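Local coordinates for protein peptidoglycan D,D-transpeptidase FtsI (Yersinia pestis, PDB 6SYN) that probably cross-links peptidoglycan strands as a class B penicillin-binding protein, a D,D-transpeptidase of the bacterial periplasm that is a target of beta-lactam antibiotics, at residues 463-468 with 501-506. Sequence-based numbering, arbitrary orientation.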
ATOM      1  N   VAL A 463       4.629 -11.527  -9.416  1.00  8.50           N
ATOM      2  CA  VAL A 463       4.062 -12.804  -8.914  1.00  8.50           C
ATOM      3  C   VAL A 463       5.242 -13.760  -8.713  1.00  8.63           C
ATOM      4  O   VAL A 463       6.247 -13.588  -9.424  1.00  8.56           O
ATOM      5  CB  VAL A 463       3.013 -13.295  -9.928  1.00  8.47           C
ATOM      6  CG1 VAL A 463       3.345 -14.641 -10.547  1.00  8.48           C
ATOM      7  CG2 VAL A 463       1.619 -13.285  -9.335  1.00  8.52           C
ATOM      8  N   ALA A 464       5.151 -14.684  -7.755  1.00  8.83           N
ATOM      9  CA  ALA A 464       6.217 -15.671  -7.465  1.00  9.02           C
ATOM     10  C   ALA A 464       5.688 -16.783  -6.569  1.00  9.26           C
ATOM     11  O   ALA A 464       4.708 -16.586  -5.854  1.00  9.31           O
ATOM     12  CB  ALA A 464       7.399 -14.994  -6.824  1.00  9.04           C
ATOM     13  N   PRO A 465       6.289 -17.997  -6.626  1.00  9.56           N
ATOM     14  CA  PRO A 465       7.218 -18.373  -7.696  1.00  9.71           C
ATOM     15  C   PRO A 465       6.488 -18.481  -9.044  1.00  9.87           C
ATOM     16  O   PRO A 465       5.314 -18.784  -9.044  1.00  9.96           O
ATOM     17  CB  PRO A 465       7.762 -19.750  -7.283  1.00  9.75           C
ATOM     18  CG  PRO A 465       7.403 -19.878  -5.814  1.00  9.78           C
ATOM     19  CD  PRO A 465       6.133 -19.067  -5.633  1.00  9.70           C
ATOM     20  N   ALA A 466       7.184 -18.248 -10.156  1.00 10.08           N
ATOM     21  CA  ALA A 466       6.560 -18.161 -11.499  1.00 10.30           C
ATOM     22  C   ALA A 466       6.166 -19.550 -12.028  1.00 10.46           C
ATOM     23  O   ALA A 466       5.480 -19.598 -13.063  1.00 10.61           O
ATOM     24  CB  ALA A 466       7.481 -17.446 -12.452  1.00 10.37           C
ATOM     25  N   SER A 467       6.582 -20.633 -11.362  1.00 10.60           N
ATOM     26  CA  SER A 467       6.202 -22.033 -11.694  1.00 10.76           C
ATOM     27  C   SER A 467       4.770 -22.297 -11.235  1.00 10.79           C
ATOM     28  O   SER A 467       4.045 -23.038 -11.918  1.00 10.75           O
ATOM     29  CB  SER A 467       7.129 -23.017 -11.042  1.00 10.87           C
ATOM     30  OG  SER A 467       8.443 -22.874 -11.549  1.00 11.06           O
ATOM     31  N   ASN A 468       4.417 -21.697 -10.100  1.00 10.96           N
ATOM     32  CA  ASN A 468       3.210 -21.978  -9.286  1.00 10.97           C
ATOM     33  C   ASN A 468       3.046 -20.791  -8.344  1.00 11.20           C
ATOM     34  O   ASN A 468       3.398 -20.878  -7.170  1.00 11.33           O
ATOM     35  CB  ASN A 468       3.371 -23.310  -8.549  1.00 10.86           C
ATOM     36  CG  ASN A 468       2.080 -23.869  -7.990  1.00 10.76           C
ATOM     37  OD1 ASN A 468       1.006 -23.303  -8.175  1.00 10.81           O
ATOM     38  ND2 ASN A 468       2.180 -25.001  -7.319  1.00 10.66           N
ATOM     39  N   GLY A 501      12.437 -12.692   1.023  1.00 11.33           N
ATOM     40  CA  GLY A 501      12.107 -12.982   2.431  1.00 11.95           C
ATOM     41  C   GLY A 501      10.766 -13.687   2.555  1.00 12.49           C
ATOM     42  O   GLY A 501      10.693 -14.700   3.276  1.00 12.51           O
ATOM     43  N   VAL A 502       9.745 -13.201   1.848  1.00 13.17           N
ATOM     44  CA  VAL A 502       8.397 -13.837   1.814  1.00 13.83           C
ATOM     45  C   VAL A 502       8.565 -15.331   1.493  1.00 14.55           C
ATOM     46  O   VAL A 502       8.191 -16.157   2.345  1.00 14.50           O
ATOM     47  CB  VAL A 502       7.464 -13.131   0.812  1.00 13.78           C
ATOM     48  CG1 VAL A 502       6.230 -13.967   0.505  1.00 13.82           C
ATOM     49  CG2 VAL A 502       7.064 -11.745   1.301  1.00 13.64           C
ATOM     50  N   LEU A 503       9.117 -15.662   0.320  1.00 15.77           N
ATOM     51  CA  LEU A 503       9.260 -17.064  -0.175  1.00 16.86           C
ATOM     52  C   LEU A 503       9.959 -17.928   0.882  1.00 18.29           C
ATOM     53  O   LEU A 503       9.552 -19.093   1.050  1.00 18.27           O
ATOM     54  CB  LEU A 503      10.047 -17.069  -1.490  1.00 16.58           C
ATOM     55  CG  LEU A 503       9.271 -16.582  -2.711  1.00 16.43           C
ATOM     56  CD1 LEU A 503      10.206 -16.092  -3.802  1.00 16.15           C
ATOM     57  CD2 LEU A 503       8.355 -17.677  -3.237  1.00 16.56           C
ATOM     58  N   ARG A 504      10.961 -17.367   1.564  1.00 20.17           N
ATOM     59  CA  ARG A 504      11.811 -18.076   2.558  1.00 21.67           C
ATOM     60  C   ARG A 504      11.072 -18.206   3.896  1.00 21.09           C
ATOM     61  O   ARG A 504      11.057 -19.327   4.444  1.00 21.10           O
ATOM     62  CB  ARG A 504      13.161 -17.364   2.714  1.00 23.50           C
ATOM     63  CG  ARG A 504      14.157 -17.681   1.607  1.00 25.34           C
ATOM     64  CD  ARG A 504      14.388 -19.174   1.437  1.00 26.98           C
ATOM     65  NE  ARG A 504      15.322 -19.659   0.419  1.00 28.43           N
ATOM     66  CZ  ARG A 504      16.112 -18.943  -0.389  1.00 30.49           C
ATOM     67  NH1 ARG A 504      16.890 -19.583  -1.248  1.00 31.69           N
ATOM     68  NH2 ARG A 504      16.147 -17.620  -0.370  1.00 30.95           N
ATOM     69  N   THR A 505      10.488 -17.117   4.402  1.00 20.31           N
ATOM     70  CA  THR A 505       9.635 -17.118   5.621  1.00 20.11           C
ATOM     71  C   THR A 505       8.562 -18.202   5.485  1.00 20.03           C
ATOM     72  O   THR A 505       8.398 -18.998   6.420  1.00 19.81           O
ATOM     73  CB  THR A 505       8.949 -15.764   5.845  1.00 20.24           C
ATOM     74  OG1 THR A 505       9.934 -14.732   5.907  1.00 19.93           O
ATOM     75  CG2 THR A 505       8.110 -15.743   7.106  1.00 20.36           C
ATOM     76  N   MET A 506       7.881 -18.225   4.339  1.00 20.62           N
ATOM     77  CA  MET A 506       6.720 -19.105   4.043  1.00 20.92           C
ATOM     78  C   MET A 506       7.194 -20.481   3.553  1.00 21.60           C
ATOM     79  O   MET A 506       6.328 -21.273   3.122  1.00 22.43           O
ATOM     80  CB  MET A 506       5.830 -18.442   2.987  1.00 20.85           C
ATOM     81  CG  MET A 506       5.248 -17.119   3.460  1.00 20.58           C
ATOM     82  SD  MET A 506       4.384 -17.295   5.045  1.00 20.17           S
ATOM     83  CE  MET A 506       2.962 -18.247   4.521  1.00 20.25           C
TER
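Leu503, near the end of the C-terminal helix 492-505, makes a small, buried and wholly apolar contact with Ala464 and Pro465, where strand 455-464 of the transpeptidase sheet runs out into a turn. Both methyl branches of the leucine are used. Leu503 CD2 lies against the CG-CD side of the proline ring, 3.5 Å from Pro465 CG and 3.6 Å from Pro465 CD. Leu503 CD1 approaches the methyl of the preceding residue more loosely, at 4.3 Å from Ala464 CB. The leucine CG stands anti to its own carbonyl carbon (chi1 -75°), and the second torsion, 157°, turns the branch so that CD2 faces Pro465 and CD1 faces Ala464. Proline and leucine side chains run past one another in opposite directions, and no hydrogen bond links the two segments.

The peptide bond before Pro465 is cis, and the proline opens a type I turn through Asn468, closed by a bond from Asn468 N to Pro465 O of 3.2 Å, which leads the chain away from the strand. On the other side, the last helical turn is reinforced at Gly501 O, which accepts both Thr505 N and Thr505 OG1, each at 2.7 Å; the hydroxyl sits well above the carbonyl plane.

Within the turn, Ser467 OG is hydrogen-bonded to Asp511, and Pro465 also touches Ile508 and Asp511, bringing the C-terminal tail against the same corner. The last helix thus packs beside the end of an inner strand of the five-stranded antiparallel sheet, as in the transpeptidase fold shared with the serine beta-lactamases. Strand 455-464 runs between strands 437-446 and 471-478, and helix 492-505 also packs on Phe471 of the latter through Val502, a side chain that in addition reaches Leu188 of helix 183-199.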